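Local coordinates for protein 350aa long hypothetical aspartate-semialdehyde dehydrogenase (Sulfolobus tokodaii, PDB 2EP5) that probably reduces malonyl-CoA to malonate semialdehyde with NADPH, as a member of the aspartate-semialdehyde dehydrogenase family, at residues Val81-Pro86 with Val104-Ser109; Leu277-Lys282 with Ile336-Val341; Ser304-Thr309 with Leu329-Ala334. One frame throughout, in Å; residues are numbered along the deposited sequence.

Interaction 1. Residues Val81-Pro86 with Val104-Ser109; sequences VLSALP and VVSNAS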
ATOM      1  N   VAL A  81     -31.872  -2.471  23.142  1.00 23.12           N
ATOM      2  CA  VAL A  81     -30.514  -1.975  23.241  1.00 20.72           C
ATOM      3  C   VAL A  81     -29.653  -2.770  22.276  1.00 21.89           C
ATOM      4  O   VAL A  81     -29.623  -4.001  22.337  1.00 21.77           O
ATOM      5  CB  VAL A  81     -29.942  -2.155  24.646  1.00 20.72           C
ATOM      6  CG1 VAL A  81     -28.543  -1.563  24.708  1.00 19.67           C
ATOM      7  CG2 VAL A  81     -30.844  -1.490  25.666  1.00 19.74           C
ATOM      8  N   LEU A  82     -28.987  -2.067  21.365  1.00 20.76           N
ATOM      9  CA  LEU A  82     -28.103  -2.709  20.401  1.00 20.60           C
ATOM     10  C   LEU A  82     -26.692  -2.496  20.934  1.00 19.84           C
ATOM     11  O   LEU A  82     -26.410  -1.473  21.552  1.00 19.50           O
ATOM     12  CB  LEU A  82     -28.248  -2.069  19.020  1.00 19.98           C
ATOM     13  CG  LEU A  82     -29.667  -1.891  18.477  1.00 21.66           C
ATOM     14  CD1 LEU A  82     -29.563  -1.533  17.011  1.00 19.75           C
ATOM     15  CD2 LEU A  82     -30.491  -3.156  18.647  1.00 19.03           C
ATOM     16  N   SER A  83     -25.805  -3.453  20.695  1.00 20.57           N
ATOM     17  CA  SER A  83     -24.450  -3.347  21.211  1.00 19.68           C
ATOM     18  C   SER A  83     -23.347  -3.682  20.220  1.00 20.04           C
ATOM     19  O   SER A  83     -23.399  -4.695  19.516  1.00 16.75           O
ATOM     20  CB  SER A  83     -24.299  -4.243  22.444  1.00 20.11           C
ATOM     21  OG  SER A  83     -23.009  -4.108  23.017  1.00 23.00           O
ATOM     22  N   ALA A  84     -22.343  -2.811  20.188  1.00 19.99           N
ATOM     23  CA  ALA A  84     -21.182  -2.983  19.330  1.00 21.89           C
ATOM     24  C   ALA A  84     -19.960  -2.811  20.221  1.00 21.50           C
ATOM     25  O   ALA A  84     -18.879  -2.473  19.754  1.00 22.77           O
ATOM     26  CB  ALA A  84     -21.178  -1.940  18.226  1.00 23.48           C
ATOM     27  N   LEU A  85     -20.155  -3.039  21.517  1.00 21.45           N
ATOM     28  CA  LEU A  85     -19.081  -2.922  22.500  1.00 21.93           C
ATOM     29  C   LEU A  85     -17.901  -3.844  22.205  1.00 22.67           C
ATOM     30  O   LEU A  85     -18.055  -4.904  21.587  1.00 22.46           O
ATOM     31  CB  LEU A  85     -19.609  -3.262  23.891  1.00 18.02           C
ATOM     32  CG  LEU A  85     -20.630  -2.330  24.530  1.00 20.42           C
ATOM     33  CD1 LEU A  85     -21.353  -3.078  25.661  1.00 18.81           C
ATOM     34  CD2 LEU A  85     -19.932  -1.069  25.045  1.00 15.86           C
ATOM     35  N   PRO A  86     -16.695  -3.442  22.626  1.00 23.33           N
ATOM     36  CA  PRO A  86     -15.579  -4.349  22.348  1.00 22.82           C
ATOM     37  C   PRO A  86     -15.749  -5.629  23.184  1.00 23.07           C
ATOM     38  O   PRO A  86     -16.323  -5.607  24.279  1.00 22.12           O
ATOM     39  CB  PRO A  86     -14.340  -3.523  22.726  1.00 22.37           C
ATOM     40  CG  PRO A  86     -14.864  -2.453  23.654  1.00 24.61           C
ATOM     41  CD  PRO A  86     -16.220  -2.120  23.076  1.00 24.27           C
ATOM     42  N   VAL A 104     -31.427  -6.967  24.843  1.00 25.30           N
ATOM     43  CA  VAL A 104     -30.147  -6.638  24.226  1.00 24.07           C
ATOM     44  C   VAL A 104     -29.805  -7.507  23.020  1.00 24.54           C
ATOM     45  O   VAL A 104     -29.905  -8.736  23.085  1.00 25.74           O
ATOM     46  CB  VAL A 104     -28.988  -6.783  25.249  1.00 25.45           C
ATOM     47  CG1 VAL A 104     -27.665  -6.398  24.607  1.00 22.56           C
ATOM     48  CG2 VAL A 104     -29.258  -5.928  26.475  1.00 24.78           C
ATOM     49  N   VAL A 105     -29.400  -6.855  21.928  1.00 22.91           N
ATOM     50  CA  VAL A 105     -28.979  -7.529  20.694  1.00 20.46           C
ATOM     51  C   VAL A 105     -27.546  -7.036  20.482  1.00 22.26           C
ATOM     52  O   VAL A 105     -27.312  -5.851  20.209  1.00 22.67           O
ATOM     53  CB  VAL A 105     -29.842  -7.127  19.481  1.00 19.62           C
ATOM     54  CG1 VAL A 105     -29.397  -7.908  18.247  1.00 18.14           C
ATOM     55  CG2 VAL A 105     -31.307  -7.401  19.766  1.00 17.57           C
ATOM     56  N   SER A 106     -26.591  -7.950  20.608  1.00 20.80           N
ATOM     57  CA  SER A 106     -25.183  -7.593  20.518  1.00 21.40           C
ATOM     58  C   SER A 106     -24.329  -8.398  19.550  1.00 22.21           C
ATOM     59  O   SER A 106     -24.562  -9.597  19.349  1.00 24.06           O
ATOM     60  CB  SER A 106     -24.577  -7.689  21.922  1.00 20.17           C
ATOM     61  OG  SER A 106     -23.172  -7.800  21.872  1.00 21.87           O
ATOM     62  N   ASN A 107     -23.335  -7.742  18.945  1.00 19.91           N
ATOM     63  CA  ASN A 107     -22.444  -8.454  18.042  1.00 19.51           C
ATOM     64  C   ASN A 107     -21.078  -8.701  18.679  1.00 17.94           C
ATOM     65  O   ASN A 107     -20.134  -9.102  18.007  1.00 20.10           O
ATOM     66  CB  ASN A 107     -22.322  -7.752  16.664  1.00 17.33           C
ATOM     67  CG  ASN A 107     -21.962  -6.263  16.751  1.00 19.00           C
ATOM     68  OD1 ASN A 107     -22.574  -5.435  16.066  1.00 19.85           O
ATOM     69  ND2 ASN A 107     -20.965  -5.923  17.558  1.00 14.58           N
ATOM     70  N   ALA A 108     -20.984  -8.473  19.986  1.00 19.20           N
ATOM     71  CA  ALA A 108     -19.741  -8.719  20.725  1.00 20.37           C
ATOM     72  C   ALA A 108     -19.711 -10.207  21.076  1.00 20.91           C
ATOM     73  O   ALA A 108     -20.753 -10.817  21.292  1.00 21.27           O
ATOM     74  CB  ALA A 108     -19.698  -7.881  21.991  1.00 18.87           C
ATOM     75  N   SER A 109     -18.513 -10.775  21.154  1.00 21.68           N
ATOM     76  CA  SER A 109     -18.324 -12.206  21.429  1.00 21.57           C
ATOM     77  C   SER A 109     -18.879 -12.869  22.707  1.00 21.25           C
ATOM     78  O   SER A 109     -19.331 -14.014  22.657  1.00 22.74           O
ATOM     79  CB  SER A 109     -16.837 -12.535  21.310  1.00 18.65           C
ATOM     80  OG  SER A 109     -16.100 -11.801  22.259  1.00 20.63           O
TER
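Three backbone hydrogen bonds join 81-86 to 104-109 as neighbouring parallel strands, paired V81 with V104, L82 with V105 and S83 with S106. V105 N donates to V81 O over 2.9 Å, almost along the C=O axis. S83 N meets V105 O, also at 2.9 Å and in the carbonyl plane, but its N-H...O angle of 141° is more bent. Past the strand ends N107 N adds a straight bond to S83 O (3.1 Å, 167°), again in plane.

Apolar contacts differ by face. L82 and V105 lie alongside each other, pointing the same way, with L82 CD2 4.1 Å from V105 CB; V341 of helix 334-347 packs on both. On the other face V81 CB approaches V104 CG2, and S83 CB sits 3.5 Å from S106 CB.

The polar side chains act through third parties. Both serines hold OG anti to the backbone N, and both hydroxyls bond E94 OE2 of helix 87-99 rather than each other. S106 OG also accepts from A108 N at 3.0 Å, an ST turn. N107 has CG in the crowded position between backbone N and carbonyl carbon, which brings ND2 to 3.4 Å from A84 CA, while OD1 hydrogen-bonds T337 OG1 of helix 334-347.

The geometry is that of a Rossmann-type beta-alpha-beta crossover, strand 80-83, helix 87-99, strand 103-106. Its chemistry implies that one carboxylate ties both strand ends to the intervening helix, with K147 NZ bonding S106 OG and A108 O, while N107 is held about 8 Å, side chain to side chain, from the predicted acyl-thioester residue C151.

Interaction 2. Residues Leu277-Lys282 with Ile336-Val341; sequences LPTAPK and ITILTV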
ATOM      1  N   LEU A 277     -37.659  -7.204   4.549  1.00 31.35           N
ATOM      2  CA  LEU A 277     -37.214  -6.382   5.661  1.00 29.47           C
ATOM      3  C   LEU A 277     -36.245  -5.327   5.119  1.00 28.81           C
ATOM      4  O   LEU A 277     -35.397  -5.625   4.274  1.00 28.67           O
ATOM      5  CB  LEU A 277     -36.555  -7.264   6.727  1.00 28.50           C
ATOM      6  CG  LEU A 277     -37.426  -8.429   7.229  1.00 27.27           C
ATOM      7  CD1 LEU A 277     -36.700  -9.184   8.324  1.00 24.29           C
ATOM      8  CD2 LEU A 277     -38.755  -7.901   7.760  1.00 27.30           C
ATOM      9  N   PRO A 278     -36.365  -4.078   5.603  1.00 27.72           N
ATOM     10  CA  PRO A 278     -35.529  -2.945   5.189  1.00 26.75           C
ATOM     11  C   PRO A 278     -34.034  -3.178   5.021  1.00 26.56           C
ATOM     12  O   PRO A 278     -33.423  -2.618   4.109  1.00 25.64           O
ATOM     13  CB  PRO A 278     -35.839  -1.871   6.242  1.00 25.94           C
ATOM     14  CG  PRO A 278     -36.410  -2.636   7.397  1.00 24.85           C
ATOM     15  CD  PRO A 278     -37.234  -3.688   6.725  1.00 26.58           C
ATOM     16  N   THR A 279     -33.445  -4.001   5.882  1.00 25.80           N
ATOM     17  CA  THR A 279     -32.014  -4.260   5.803  1.00 24.77           C
ATOM     18  C   THR A 279     -31.644  -5.577   5.105  1.00 25.13           C
ATOM     19  O   THR A 279     -30.462  -5.913   4.988  1.00 23.84           O
ATOM     20  CB  THR A 279     -31.403  -4.216   7.209  1.00 25.57           C
ATOM     21  OG1 THR A 279     -31.728  -2.959   7.811  1.00 24.88           O
ATOM     22  CG2 THR A 279     -29.876  -4.363   7.158  1.00 24.58           C
ATOM     23  N   ALA A 280     -32.649  -6.307   4.628  1.00 23.33           N
ATOM     24  CA  ALA A 280     -32.411  -7.572   3.936  1.00 25.03           C
ATOM     25  C   ALA A 280     -32.128  -7.364   2.446  1.00 26.36           C
ATOM     26  O   ALA A 280     -32.914  -6.735   1.742  1.00 28.89           O
ATOM     27  CB  ALA A 280     -33.610  -8.485   4.095  1.00 20.62           C
ATOM     28  N   PRO A 281     -31.007  -7.898   1.943  1.00 26.78           N
ATOM     29  CA  PRO A 281     -30.696  -7.729   0.517  1.00 27.32           C
ATOM     30  C   PRO A 281     -31.629  -8.614  -0.313  1.00 28.15           C
ATOM     31  O   PRO A 281     -32.144  -9.605   0.201  1.00 28.19           O
ATOM     32  CB  PRO A 281     -29.243  -8.184   0.431  1.00 24.41           C
ATOM     33  CG  PRO A 281     -29.203  -9.298   1.429  1.00 26.31           C
ATOM     34  CD  PRO A 281     -29.987  -8.727   2.612  1.00 25.99           C
ATOM     35  N   LYS A 282     -31.852  -8.261  -1.579  1.00 29.37           N
ATOM     36  CA  LYS A 282     -32.724  -9.057  -2.443  1.00 30.77           C
ATOM     37  C   LYS A 282     -32.149 -10.454  -2.698  1.00 31.71           C
ATOM     38  O   LYS A 282     -32.891 -11.433  -2.774  1.00 30.80           O
ATOM     39  CB  LYS A 282     -32.948  -8.358  -3.785  1.00 33.75           C
ATOM     40  CG  LYS A 282     -34.249  -7.582  -3.915  1.00 36.60           C
ATOM     41  CD  LYS A 282     -34.192  -6.237  -3.213  1.00 41.13           C
ATOM     42  CE  LYS A 282     -35.329  -5.319  -3.681  1.00 42.51           C
ATOM     43  NZ  LYS A 282     -35.258  -5.029  -5.151  1.00 41.33           N
ATOM     44  N   ILE A 336     -26.144  -7.103  10.172  1.00 21.38           N
ATOM     45  CA  ILE A 336     -26.843  -8.280  10.693  1.00 21.54           C
ATOM     46  C   ILE A 336     -27.505  -8.030  12.042  1.00 19.05           C
ATOM     47  O   ILE A 336     -28.505  -8.658  12.360  1.00 18.72           O
ATOM     48  CB  ILE A 336     -25.928  -9.526  10.812  1.00 19.88           C
ATOM     49  CG1 ILE A 336     -24.634  -9.170  11.526  1.00 18.73           C
ATOM     50  CG2 ILE A 336     -25.674 -10.104   9.449  1.00 22.25           C
ATOM     51  CD1 ILE A 336     -23.836 -10.374  11.909  1.00 22.75           C
ATOM     52  N   THR A 337     -26.951  -7.118  12.830  1.00 18.32           N
ATOM     53  CA  THR A 337     -27.536  -6.798  14.124  1.00 19.04           C
ATOM     54  C   THR A 337     -28.866  -6.087  13.881  1.00 20.76           C
ATOM     55  O   THR A 337     -29.886  -6.408  14.489  1.00 21.53           O
ATOM     56  CB  THR A 337     -26.626  -5.868  14.937  1.00 18.14           C
ATOM     57  OG1 THR A 337     -25.403  -6.543  15.234  1.00 16.46           O
ATOM     58  CG2 THR A 337     -27.306  -5.456  16.244  1.00 17.48           C
ATOM     59  N   ILE A 338     -28.840  -5.119  12.976  1.00 22.45           N
ATOM     60  CA  ILE A 338     -30.030  -4.351  12.643  1.00 22.38           C
ATOM     61  C   ILE A 338     -31.050  -5.267  11.972  1.00 22.09           C
ATOM     62  O   ILE A 338     -32.254  -5.169  12.229  1.00 22.30           O
ATOM     63  CB  ILE A 338     -29.650  -3.159  11.715  1.00 22.06           C
ATOM     64  CG1 ILE A 338     -28.827  -2.138  12.511  1.00 20.39           C
ATOM     65  CG2 ILE A 338     -30.897  -2.513  11.126  1.00 22.23           C
ATOM     66  CD1 ILE A 338     -28.193  -1.046  11.660  1.00 17.28           C
ATOM     67  N   LEU A 339     -30.565  -6.169  11.124  1.00 21.09           N
ATOM     68  CA  LEU A 339     -31.446  -7.099  10.422  1.00 21.63           C
ATOM     69  C   LEU A 339     -32.057  -8.067  11.434  1.00 21.70           C
ATOM     70  O   LEU A 339     -33.197  -8.516  11.280  1.00 22.56           O
ATOM     71  CB  LEU A 339     -30.667  -7.898   9.366  1.00 20.12           C
ATOM     72  CG  LEU A 339     -31.378  -8.245   8.050  1.00 20.05           C
ATOM     73  CD1 LEU A 339     -30.900  -9.603   7.572  1.00 17.80           C
ATOM     74  CD2 LEU A 339     -32.880  -8.267   8.214  1.00 16.67           C
ATOM     75  N   THR A 340     -31.290  -8.394  12.471  1.00 21.94           N
ATOM     76  CA  THR A 340     -31.774  -9.303  13.497  1.00 20.81           C
ATOM     77  C   THR A 340     -32.936  -8.655  14.227  1.00 20.01           C
ATOM     78  O   THR A 340     -33.933  -9.315  14.516  1.00 19.14           O
ATOM     79  CB  THR A 340     -30.657  -9.672  14.500  1.00 22.23           C
ATOM     80  OG1 THR A 340     -29.607 -10.360  13.805  1.00 22.53           O
ATOM     81  CG2 THR A 340     -31.201 -10.582  15.601  1.00 20.09           C
ATOM     82  N   VAL A 341     -32.817  -7.358  14.513  1.00 19.84           N
ATOM     83  CA  VAL A 341     -33.897  -6.644  15.192  1.00 19.92           C
ATOM     84  C   VAL A 341     -35.141  -6.613  14.294  1.00 20.78           C
ATOM     85  O   VAL A 341     -36.259  -6.837  14.765  1.00 18.81           O
ATOM     86  CB  VAL A 341     -33.513  -5.177  15.551  1.00 18.25           C
ATOM     87  CG1 VAL A 341     -34.677  -4.505  16.265  1.00 15.97           C
ATOM     88  CG2 VAL A 341     -32.280  -5.151  16.443  1.00 14.66           C
TER
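L339 is the hub of this contact between a loop and a helix, and its two methyls are not used equally. CD2 does most of the touching: it lies 3.9 Å from L277 CD1, with the two leucines crossing at about a right angle, and 4.2 Å from A280 CB. Its branch point CG rests 4.1 Å from T279 CB and close to that residue's carbonyl. Both torsions of L339 (chi1 -144°, chi2 -146°) depart from staggered values, which suggests a side chain fitted to its surroundings at some torsional cost. Beside it T279 OG1 lies 3.4 Å from I338 CG2, the two side chains again crossing nearly perpendicularly.

The next shell fixes these groups. A type I beta turn from L277 to A280, closed by A280 N to L277 O at 2.9 Å, gathers L277, T279 and A280 around L339. T279 OG1, anti to its carbonyl carbon, is tied to E342 OE2 one helical turn beyond I338, so the turn is anchored to the helix by a polar bond as well as by methyl groups.

Further out, the loop 277-282 runs from helix 271-274 to strand 285-287 and lies against helix 334-347. M23 of helix 15-24 touches both T279 and I338, and P122 of helix 122-125 packs on L339, so elements of the nucleotide-binding half flank the contact.

Interaction 3. Residues Ser304-Thr309 with Leu329-Ala334; sequences SGMAVT and LVRGAA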
ATOM      1  N   SER A 304     -25.269  -2.928  -0.714  1.00 25.06           N
ATOM      2  CA  SER A 304     -24.976  -2.180   0.495  1.00 27.47           C
ATOM      3  C   SER A 304     -24.080  -2.924   1.474  1.00 27.32           C
ATOM      4  O   SER A 304     -23.910  -2.490   2.614  1.00 27.94           O
ATOM      5  CB  SER A 304     -26.279  -1.786   1.184  1.00 29.14           C
ATOM      6  OG  SER A 304     -27.129  -1.133   0.260  1.00 33.06           O
ATOM      7  N   GLY A 305     -23.500  -4.033   1.027  1.00 26.16           N
ATOM      8  CA  GLY A 305     -22.623  -4.797   1.894  1.00 25.35           C
ATOM      9  C   GLY A 305     -23.339  -5.874   2.693  1.00 24.93           C
ATOM     10  O   GLY A 305     -22.786  -6.405   3.659  1.00 24.26           O
ATOM     11  N   MET A 306     -24.568  -6.191   2.298  1.00 23.27           N
ATOM     12  CA  MET A 306     -25.346  -7.217   2.981  1.00 24.47           C
ATOM     13  C   MET A 306     -25.328  -8.531   2.215  1.00 24.65           C
ATOM     14  O   MET A 306     -25.735  -9.568   2.733  1.00 25.94           O
ATOM     15  CB  MET A 306     -26.795  -6.762   3.179  1.00 23.20           C
ATOM     16  CG  MET A 306     -26.986  -5.884   4.399  1.00 23.49           C
ATOM     17  SD  MET A 306     -26.295  -6.685   5.862  1.00 22.73           S
ATOM     18  CE  MET A 306     -27.579  -7.869   6.232  1.00 20.15           C
ATOM     19  N   ALA A 307     -24.851  -8.484   0.980  1.00 24.27           N
ATOM     20  CA  ALA A 307     -24.785  -9.677   0.158  1.00 25.22           C
ATOM     21  C   ALA A 307     -23.341 -10.167   0.073  1.00 24.55           C
ATOM     22  O   ALA A 307     -22.407  -9.369   0.035  1.00 25.72           O
ATOM     23  CB  ALA A 307     -25.332  -9.375  -1.246  1.00 25.04           C
ATOM     24  N   VAL A 308     -23.160 -11.480   0.070  1.00 22.45           N
ATOM     25  CA  VAL A 308     -21.823 -12.050  -0.048  1.00 21.48           C
ATOM     26  C   VAL A 308     -21.661 -12.495  -1.497  1.00 21.35           C
ATOM     27  O   VAL A 308     -22.636 -12.870  -2.153  1.00 22.14           O
ATOM     28  CB  VAL A 308     -21.630 -13.273   0.868  1.00 20.54           C
ATOM     29  CG1 VAL A 308     -21.811 -12.868   2.320  1.00 16.37           C
ATOM     30  CG2 VAL A 308     -22.605 -14.371   0.472  1.00 17.50           C
ATOM     31  N   THR A 309     -20.437 -12.447  -2.002  1.00 19.67           N
ATOM     32  CA  THR A 309     -20.199 -12.845  -3.376  1.00 19.24           C
ATOM     33  C   THR A 309     -19.352 -14.108  -3.412  1.00 19.81           C
ATOM     34  O   THR A 309     -18.289 -14.163  -2.794  1.00 18.97           O
ATOM     35  CB  THR A 309     -19.486 -11.732  -4.151  1.00 19.35           C
ATOM     36  OG1 THR A 309     -20.228 -10.511  -4.016  1.00 19.68           O
ATOM     37  CG2 THR A 309     -19.370 -12.096  -5.620  1.00 16.49           C
ATOM     38  N   LEU A 329     -17.900  -5.312   7.911  1.00 22.31           N
ATOM     39  CA  LEU A 329     -18.510  -4.253   8.719  1.00 23.07           C
ATOM     40  C   LEU A 329     -20.039  -4.259   8.692  1.00 23.43           C
ATOM     41  O   LEU A 329     -20.695  -3.872   9.665  1.00 22.72           O
ATOM     42  CB  LEU A 329     -18.021  -2.883   8.247  1.00 22.25           C
ATOM     43  CG  LEU A 329     -16.529  -2.567   8.356  1.00 21.15           C
ATOM     44  CD1 LEU A 329     -16.304  -1.128   7.903  1.00 19.61           C
ATOM     45  CD2 LEU A 329     -16.053  -2.751   9.801  1.00 22.39           C
ATOM     46  N   VAL A 330     -20.592  -4.693   7.568  1.00 23.70           N
ATOM     47  CA  VAL A 330     -22.034  -4.729   7.369  1.00 24.19           C
ATOM     48  C   VAL A 330     -22.589  -6.135   7.606  1.00 24.18           C
ATOM     49  O   VAL A 330     -23.178  -6.420   8.655  1.00 24.76           O
ATOM     50  CB  VAL A 330     -22.368  -4.243   5.927  1.00 22.64           C
ATOM     51  CG1 VAL A 330     -23.860  -4.258   5.684  1.00 21.25           C
ATOM     52  CG2 VAL A 330     -21.823  -2.838   5.734  1.00 19.21           C
ATOM     53  N   ARG A 331     -22.401  -7.012   6.630  1.00 24.49           N
ATOM     54  CA  ARG A 331     -22.861  -8.386   6.749  1.00 23.17           C
ATOM     55  C   ARG A 331     -22.268  -9.007   8.011  1.00 22.83           C
ATOM     56  O   ARG A 331     -22.922  -9.788   8.701  1.00 23.47           O
ATOM     57  CB  ARG A 331     -22.398  -9.206   5.549  1.00 23.41           C
ATOM     58  CG  ARG A 331     -22.957 -10.614   5.533  1.00 23.98           C
ATOM     59  CD  ARG A 331     -24.398 -10.548   5.097  1.00 26.77           C
ATOM     60  NE  ARG A 331     -25.270 -11.397   5.886  1.00 25.36           N
ATOM     61  CZ  ARG A 331     -26.574 -11.501   5.678  1.00 26.34           C
ATOM     62  NH1 ARG A 331     -27.147 -10.807   4.706  1.00 25.04           N
ATOM     63  NH2 ARG A 331     -27.303 -12.306   6.433  1.00 29.26           N
ATOM     64  N   GLY A 332     -21.025  -8.645   8.304  1.00 20.57           N
ATOM     65  CA  GLY A 332     -20.341  -9.201   9.451  1.00 20.29           C
ATOM     66  C   GLY A 332     -20.575  -8.566  10.802  1.00 21.47           C
ATOM     67  O   GLY A 332     -20.060  -9.073  11.794  1.00 21.59           O
ATOM     68  N   ALA A 333     -21.326  -7.465  10.858  1.00 21.92           N
ATOM     69  CA  ALA A 333     -21.589  -6.796  12.131  1.00 20.50           C
ATOM     70  C   ALA A 333     -22.816  -5.882  12.132  1.00 21.37           C
ATOM     71  O   ALA A 333     -23.910  -6.324  12.491  1.00 22.42           O
ATOM     72  CB  ALA A 333     -20.359  -6.013  12.571  1.00 19.56           C
ATOM     73  N   ALA A 334     -22.631  -4.619  11.732  1.00 20.02           N
ATOM     74  CA  ALA A 334     -23.709  -3.619  11.713  1.00 20.78           C
ATOM     75  C   ALA A 334     -25.023  -4.068  11.082  1.00 21.41           C
ATOM     76  O   ALA A 334     -26.072  -4.049  11.729  1.00 23.59           O
ATOM     77  CB  ALA A 334     -23.228  -2.345  11.022  1.00 21.01           C
TER
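M306 lays its terminal methyl over one face of the R331 guanidinium, with CE 3.3 Å from NH1 and the two side chains crossing at about a right angle. The methionine reaches there because its chain bends at both chi2 (-52°) and chi3 (-78°), folding the thioether across the other segment; on the way SD passes 3.4 Å from V330 CG1. The same guanidinium is gripped through the backbone: NH1 donates to M306 O at 2.7 Å and 161°, although the exact place of that oxygen is less certain. R331 starts with CG anti to its backbone N and then bends, so that V308 CG1 comes within 4.1 Å of R331 CG.

The backbones meet more loosely. R331 N gives a weak bond to G305 O, 3.1 Å away, while V330 CG1 is tucked against that carbonyl. G305 has positive phi, and a beta carbon there would press on the preceding carbonyl oxygen and come too close to V330 CG2, so the close approach of V330 depends on a glycine.

R331 NH2 has stronger partners elsewhere, a salt bridge to E123 and a hydrogen bond to N121. An alanine in place of R331 would remove the bonds to E123, N121 and M306 O, and would probably loosen the hold between the two segments and helix 122-125. The R331 side chain lies about 8 Å from that of C151 and about 9 Å from that of H244, the predicted acyl-thioester and proton-acceptor residues.

A type I turn from V330 to A333 leads into helix 334-347, with A333 at its N-cap position. Segment 304-309 meanwhile leads from helix 302-305 into strand 308-316. M158 of helix 151-160 touches both V308 and R331, P281 touches M306 and R331, and M15 of helix 15-24 lies on L329.

From the N terminus, interaction 1 closes first, bringing adjacent strands together around the 17 intervening residues, mostly helix 87-99. Both others open only after it has closed. Interaction 2 opens at 277-282; interaction 3 then opens at 304-309 and closes at 329-334 after a span rich in strand, before interaction 2 closes at 336-341. Interaction 3 is therefore enclosed by interaction 2 without crossing it. Helix 334-347 unites all three: T337 CG2 packs 3.8 Å from V105 CG1, and L339 CD1 lies 4.0 Å from M306 CE. The parallel nucleotide-binding sheet is thus tied to the loops bordering the mixed sheet.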